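Local coordinates for protein nicotinate phosphoribosyltransferase (PDB 1VLP) that catalyses the ATP-dependent transfer of the phosphoribosyl group of 5-phosphoribosyl 1-diphosphate to nicotinate, giving nicotinate ribonucleotide, the first step of NAD synthesis from nicotinic acid, at residues 146-151 against 388-393; 110-115 against 138-143. One frame throughout, in Å; residues are numbered along the deposited sequence.

Interaction 1 of 2, residues 146-151 against 388-393; sequences PLLSLI and IVIKLL
L147 meets I390 with the root of its side chain: CB of L147 lies 3.6 Å from CD1 of I390, and the two side chains cross at about a right angle. One residue on, L148 enters between the two isoleucines of the strand. With CG anti to the carbonyl carbon (chi1 -70°), its side chain reaches out to the strand, where CD2 comes within 3.6 Å of I388 CD1 and 3.9 Å of I390 CG1; the L148 side chain slides past both in the opposite direction. An alanine in place of L148 would probably leave a gap between I388 and I390 and free their ends to shift. The short axes are 8.7 Å apart and run nearly antiparallel, at 161°, so the helix lies along the strand, on one face of the antiparallel sheet. There 388-393 pairs with 43-50, so a strand from late in the chain joins a sheet whose other long strands come from the N-terminal part. The L148 side chain is also about 7 Å from that of Y27, which probably binds nicotinate. A turn further along the helix, I151 sets CG2 at 3.6 Å from I388 CD1, while its side chain also packs on L129 and I131 of strand 126-134, two strands away across the sheet.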
loop_
_atom_site.group_PDB
_atom_site.type_symbol
_atom_site.label_atom_id
_atom_site.label_comp_id
_atom_site.label_asym_id
_atom_site.label_seq_id
_atom_site.Cartn_x
_atom_site.Cartn_y
_atom_site.Cartn_z
ATOM N N PRO A 146 9.516 -2.674 0.655
ATOM C CA PRO A 146 10.651 -3.181 1.445
ATOM C C PRO A 146 11.466 -2.059 2.076
ATOM O O PRO A 146 11.951 -2.208 3.183
ATOM C CB PRO A 146 11.452 -4.039 0.453
ATOM C CG PRO A 146 10.946 -3.639 -0.914
ATOM C CD PRO A 146 9.558 -3.147 -0.747
ATOM N N LEU A 147 11.656 -0.924 1.402
ATOM C CA LEU A 147 12.428 0.150 2.037
ATOM C C LEU A 147 11.727 0.652 3.296
ATOM O O LEU A 147 12.356 0.850 4.327
ATOM C CB LEU A 147 12.651 1.302 1.070
ATOM C CG LEU A 147 13.596 0.996 -0.074
ATOM C CD1 LEU A 147 13.847 2.250 -0.877
ATOM C CD2 LEU A 147 14.922 0.378 0.371
ATOM N N LEU A 148 10.426 0.965 3.196
ATOM C CA LEU A 148 9.641 1.348 4.381
ATOM C C LEU A 148 9.701 0.327 5.499
ATOM O O LEU A 148 9.938 0.709 6.659
ATOM C CB LEU A 148 8.219 1.655 3.995
ATOM C CG LEU A 148 8.023 2.933 3.190
ATOM C CD1 LEU A 148 6.561 2.950 2.677
ATOM C CD2 LEU A 148 8.399 4.166 4.016
ATOM N N SER A 149 9.506 -0.947 5.134
ATOM C CA SER A 149 9.553 -2.090 6.108
ATOM C C SER A 149 10.911 -2.147 6.788
ATOM O O SER A 149 11.016 -2.314 8.020
ATOM C CB SER A 149 9.259 -3.434 5.440
ATOM O OG SER A 149 7.941 -3.467 4.875
ATOM N N LEU A 150 11.971 -1.901 6.013
ATOM C CA LEU A 150 13.307 -1.887 6.589
ATOM C C LEU A 150 13.601 -0.700 7.521
ATOM O O LEU A 150 14.245 -0.866 8.592
ATOM C CB LEU A 150 14.366 -1.939 5.492
ATOM C CG LEU A 150 14.626 -3.345 4.894
ATOM C CD1 LEU A 150 15.462 -3.182 3.588
ATOM C CD2 LEU A 150 15.240 -4.336 5.879
ATOM N N ILE A 151 13.177 0.488 7.098
ATOM C CA ILE A 151 13.411 1.719 7.861
ATOM C C ILE A 151 12.678 1.612 9.204
ATOM O O ILE A 151 13.266 1.901 10.277
ATOM C CB ILE A 151 12.984 2.963 7.055
ATOM C CG1 ILE A 151 13.877 3.139 5.817
ATOM C CG2 ILE A 151 13.069 4.218 7.870
ATOM C CD1 ILE A 151 13.290 4.010 4.785
ATOM N N ILE A 388 6.371 7.317 8.190
ATOM C CA ILE A 388 7.198 7.508 6.988
ATOM C C ILE A 388 6.453 7.057 5.726
ATOM O O ILE A 388 5.625 6.129 5.732
ATOM C CB ILE A 388 8.547 6.772 7.086
ATOM C CG1 ILE A 388 8.322 5.298 7.523
ATOM C CG2 ILE A 388 9.455 7.535 8.086
ATOM C CD1 ILE A 388 9.514 4.391 7.470
ATOM N N VAL A 389 6.810 7.716 4.628
ATOM C CA VAL A 389 6.278 7.379 3.300
ATOM C C VAL A 389 7.373 7.466 2.263
ATOM O O VAL A 389 8.391 8.087 2.525
ATOM C CB VAL A 389 5.146 8.302 2.885
ATOM C CG1 VAL A 389 4.000 8.203 3.885
ATOM C CG2 VAL A 389 5.600 9.715 2.724
ATOM N N ILE A 390 7.184 6.768 1.154
ATOM C CA ILE A 390 8.064 6.878 -0.019
ATOM C C ILE A 390 7.076 7.082 -1.163
ATOM O O ILE A 390 6.294 6.210 -1.481
ATOM C CB ILE A 390 8.990 5.652 -0.218
ATOM C CG1 ILE A 390 10.076 5.657 0.818
ATOM C CG2 ILE A 390 9.610 5.646 -1.618
ATOM C CD1 ILE A 390 10.909 4.394 0.842
ATOM N N LYS A 391 7.047 8.311 -1.672
ATOM C CA LYS A 391 6.019 8.817 -2.579
ATOM C C LYS A 391 6.573 9.114 -3.978
ATOM O O LYS A 391 7.700 9.560 -4.090
ATOM C CB LYS A 391 5.501 10.146 -2.033
ATOM C CG LYS A 391 6.566 11.293 -1.957
ATOM C CD LYS A 391 6.172 12.459 -1.006
ATOM C CE LYS A 391 7.147 13.642 -1.114
ATOM N NZ LYS A 391 6.438 14.890 -0.666
ATOM N N LEU A 392 5.769 8.893 -4.997
ATOM C CA LEU A 392 6.134 9.267 -6.346
ATOM C C LEU A 392 6.224 10.799 -6.366
ATOM O O LEU A 392 5.261 11.484 -5.945
ATOM C CB LEU A 392 5.100 8.737 -7.352
ATOM C CG LEU A 392 5.401 9.036 -8.805
ATOM C CD1 LEU A 392 6.674 8.384 -9.256
ATOM C CD2 LEU A 392 4.182 8.627 -9.672
ATOM N N LEU A 393 7.374 11.325 -6.804
ATOM C CA LEU A 393 7.634 12.769 -6.851
ATOM C C LEU A 393 7.670 13.366 -8.268
ATOM O O LEU A 393 7.240 14.518 -8.498
ATOM C CB LEU A 393 9.007 13.028 -6.210
ATOM C CG LEU A 393 9.532 14.417 -5.867
ATOM C CD1 LEU A 393 9.152 14.827 -4.453
ATOM C CD2 LEU A 393 11.018 14.375 -5.963
#

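Interaction 2 of 2, residues 110-115 against 138-143; sequences EEQISF and KDTILY
T140 OG1 is hydrogen-bonded to S136 O and more weakly to W137 O, two carbonyls one turn or less back in the chain. With the hydroxyl so held, CG2 is the branch of T140 that meets Q112, at 3.4 Å from Q112 CG, the side chains crossing at about a right angle. The bend of Q112 at chi2 (63°) carries its chain round toward D139, past the D139 backbone. The CB of Q112 touches Y143, at 3.7 Å from CE2 and 3.8 Å from OH, so the residue bridges threonine and tyrosine. Geometrically this is the junction at the open end of a beta hairpin: Q112 ends the short helix 109-112, I113 begins the outermost strand of the antiparallel sheet, and Q112 is backbone-bonded to S134 on the adjoining strand. On the other segment, residues 140-143 form a type I turn, closed by Y143 N to T140 O at 3.1 Å, and the turn brings the phenol ring back toward I113. With CG1 anti to the carbonyl carbon (chi1 -54°), the I113 side chain brings CG1 over one face of that ring, and CD1 approaches its CE1 to 3.7 Å. V133, L72 and L107 pack against the same tyrosine. At the more exposed side of the contact, E111 OE1 and D139 OD2 stand 6.2 Å apart, like charges that would be expected to repel mildly.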
loop_
_atom_site.group_PDB
_atom_site.type_symbol
_atom_site.label_atom_id
_atom_site.label_comp_id
_atom_site.label_asym_id
_atom_site.label_seq_id
_atom_site.Cartn_x
_atom_site.Cartn_y
_atom_site.Cartn_z
ATOM N N GLU A 110 22.314 -0.079 -6.002
ATOM C CA GLU A 110 23.464 0.791 -6.112
ATOM C C GLU A 110 23.275 1.928 -7.145
ATOM O O GLU A 110 23.842 3.000 -6.986
ATOM C CB GLU A 110 24.717 -0.050 -6.405
ATOM C CG GLU A 110 24.848 -0.586 -7.859
ATOM C CD GLU A 110 23.942 -1.774 -8.226
ATOM O OE1 GLU A 110 23.203 -2.323 -7.353
ATOM O OE2 GLU A 110 24.010 -2.170 -9.416
ATOM N N GLU A 111 22.466 1.681 -8.165
ATOM C CA GLU A 111 22.131 2.651 -9.199
ATOM C C GLU A 111 20.846 3.387 -8.903
ATOM O O GLU A 111 20.757 4.572 -9.164
ATOM C CB GLU A 111 21.952 1.936 -10.543
ATOM C CG GLU A 111 23.234 1.297 -11.127
ATOM C CD GLU A 111 23.002 0.594 -12.489
ATOM O OE1 GLU A 111 21.829 0.301 -12.853
ATOM O OE2 GLU A 111 24.008 0.329 -13.194
ATOM N N GLN A 112 19.867 2.709 -8.307
ATOM C CA GLN A 112 18.534 3.290 -8.086
ATOM C C GLN A 112 18.365 4.071 -6.781
ATOM O O GLN A 112 17.600 5.032 -6.759
ATOM C CB GLN A 112 17.460 2.219 -8.118
ATOM C CG GLN A 112 16.654 2.179 -9.395
ATOM C CD GLN A 112 17.503 1.849 -10.608
ATOM O OE1 GLN A 112 17.945 2.757 -11.312
ATOM N NE2 GLN A 112 17.718 0.552 -10.867
ATOM N N ILE A 113 18.996 3.619 -5.692
ATOM C CA ILE A 113 18.824 4.281 -4.377
ATOM C C ILE A 113 19.941 5.267 -4.129
ATOM O O ILE A 113 21.133 4.908 -4.238
ATOM C CB ILE A 113 18.798 3.266 -3.206
ATOM C CG1 ILE A 113 17.752 2.195 -3.457
ATOM C CG2 ILE A 113 18.566 3.964 -1.901
ATOM C CD1 ILE A 113 17.738 1.083 -2.373
ATOM N N SER A 114 19.554 6.496 -3.817
ATOM C CA SER A 114 20.466 7.478 -3.316
ATOM C C SER A 114 20.098 7.696 -1.866
ATOM O O SER A 114 19.102 8.287 -1.604
ATOM C CB SER A 114 20.290 8.798 -4.060
ATOM O OG SER A 114 21.082 9.822 -3.464
ATOM N N PHE A 115 20.913 7.160 -0.959
ATOM C CA PHE A 115 20.675 7.199 0.496
ATOM C C PHE A 115 21.832 7.921 1.175
ATOM O O PHE A 115 23.007 7.495 1.107
ATOM C CB PHE A 115 20.531 5.756 0.992
ATOM C CG PHE A 115 20.444 5.599 2.473
ATOM C CD1 PHE A 115 19.812 6.557 3.296
ATOM C CD2 PHE A 115 21.000 4.470 3.074
ATOM C CE1 PHE A 115 19.694 6.346 4.665
ATOM C CE2 PHE A 115 20.905 4.267 4.451
ATOM C CZ PHE A 115 20.263 5.210 5.255
ATOM N N LYS A 138 9.802 0.659 -14.279
ATOM C CA LYS A 138 9.862 -0.799 -14.055
ATOM C C LYS A 138 11.029 -1.252 -13.160
ATOM O O LYS A 138 10.961 -2.328 -12.582
ATOM C CB LYS A 138 9.931 -1.580 -15.365
ATOM C CG LYS A 138 11.210 -1.520 -16.098
ATOM C CD LYS A 138 11.031 -2.157 -17.484
ATOM C CE LYS A 138 12.316 -2.171 -18.259
ATOM N NZ LYS A 138 12.779 -0.830 -18.697
ATOM N N ASP A 139 12.073 -0.440 -13.075
ATOM C CA ASP A 139 13.248 -0.701 -12.226
ATOM C C ASP A 139 13.085 -0.176 -10.810
ATOM O O ASP A 139 13.901 -0.522 -9.921
ATOM C CB ASP A 139 14.518 -0.037 -12.794
ATOM C CG ASP A 139 15.059 -0.740 -14.016
ATOM O OD1 ASP A 139 14.622 -1.853 -14.321
ATOM O OD2 ASP A 139 15.921 -0.149 -14.687
ATOM N N THR A 140 12.114 0.716 -10.582
ATOM C CA THR A 140 12.011 1.430 -9.309
ATOM C C THR A 140 10.765 1.113 -8.479
ATOM O O THR A 140 10.761 1.285 -7.210
ATOM C CB THR A 140 12.123 2.963 -9.532
ATOM O OG1 THR A 140 11.093 3.394 -10.380
ATOM C CG2 THR A 140 13.478 3.292 -10.150
ATOM N N ILE A 141 9.714 0.694 -9.174
ATOM C CA ILE A 141 8.394 0.465 -8.539
ATOM C C ILE A 141 8.389 -0.475 -7.297
ATOM O O ILE A 141 7.600 -0.268 -6.364
ATOM C CB ILE A 141 7.377 0.033 -9.622
ATOM C CG1 ILE A 141 5.959 0.038 -9.065
ATOM C CG2 ILE A 141 7.747 -1.328 -10.212
ATOM C CD1 ILE A 141 5.048 0.757 -9.850
ATOM N N LEU A 142 9.253 -1.499 -7.260
ATOM C CA LEU A 142 9.175 -2.425 -6.144
ATOM C C LEU A 142 9.775 -1.872 -4.855
ATOM O O LEU A 142 9.553 -2.437 -3.794
ATOM C CB LEU A 142 9.842 -3.755 -6.514
ATOM C CG LEU A 142 9.164 -4.548 -7.640
ATOM C CD1 LEU A 142 9.797 -5.966 -7.736
ATOM C CD2 LEU A 142 7.660 -4.646 -7.468
ATOM N N TYR A 143 10.615 -0.839 -4.911
ATOM C CA TYR A 143 11.351 -0.442 -3.663
ATOM C C TYR A 143 10.515 0.070 -2.519
ATOM O O TYR A 143 10.893 -0.152 -1.365
ATOM C CB TYR A 143 12.389 0.615 -3.982
ATOM C CG TYR A 143 13.589 0.095 -4.699
ATOM C CD1 TYR A 143 14.572 -0.614 -4.017
ATOM C CD2 TYR A 143 13.775 0.326 -6.076
ATOM C CE1 TYR A 143 15.711 -1.041 -4.661
ATOM C CE2 TYR A 143 14.899 -0.119 -6.725
ATOM C CZ TYR A 143 15.865 -0.806 -6.018
ATOM O OH TYR A 143 17.000 -1.251 -6.662
#

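In the fold
After helix 26-38 the chain lays down strand 43-50, the middle strand of the antiparallel sheet. Interaction 2 then closes the shorter loop: between 110-115 and 138-143 lies mainly the hairpin of strands 113-120 and 126-134, so the contact ties the start of the hairpin to the turn after it. Helix 144-159 follows directly, and interaction 1 opens on it. The 236 intervening residues include all six strands of the parallel sheet, after which 388-393 returns to the antiparallel sheet. The two loops are in series, neither nesting nor crossing, yet they touch in space: L147 CD2 packs 4.0 Å from I113 CD1, and the contact centres are 11 Å apart.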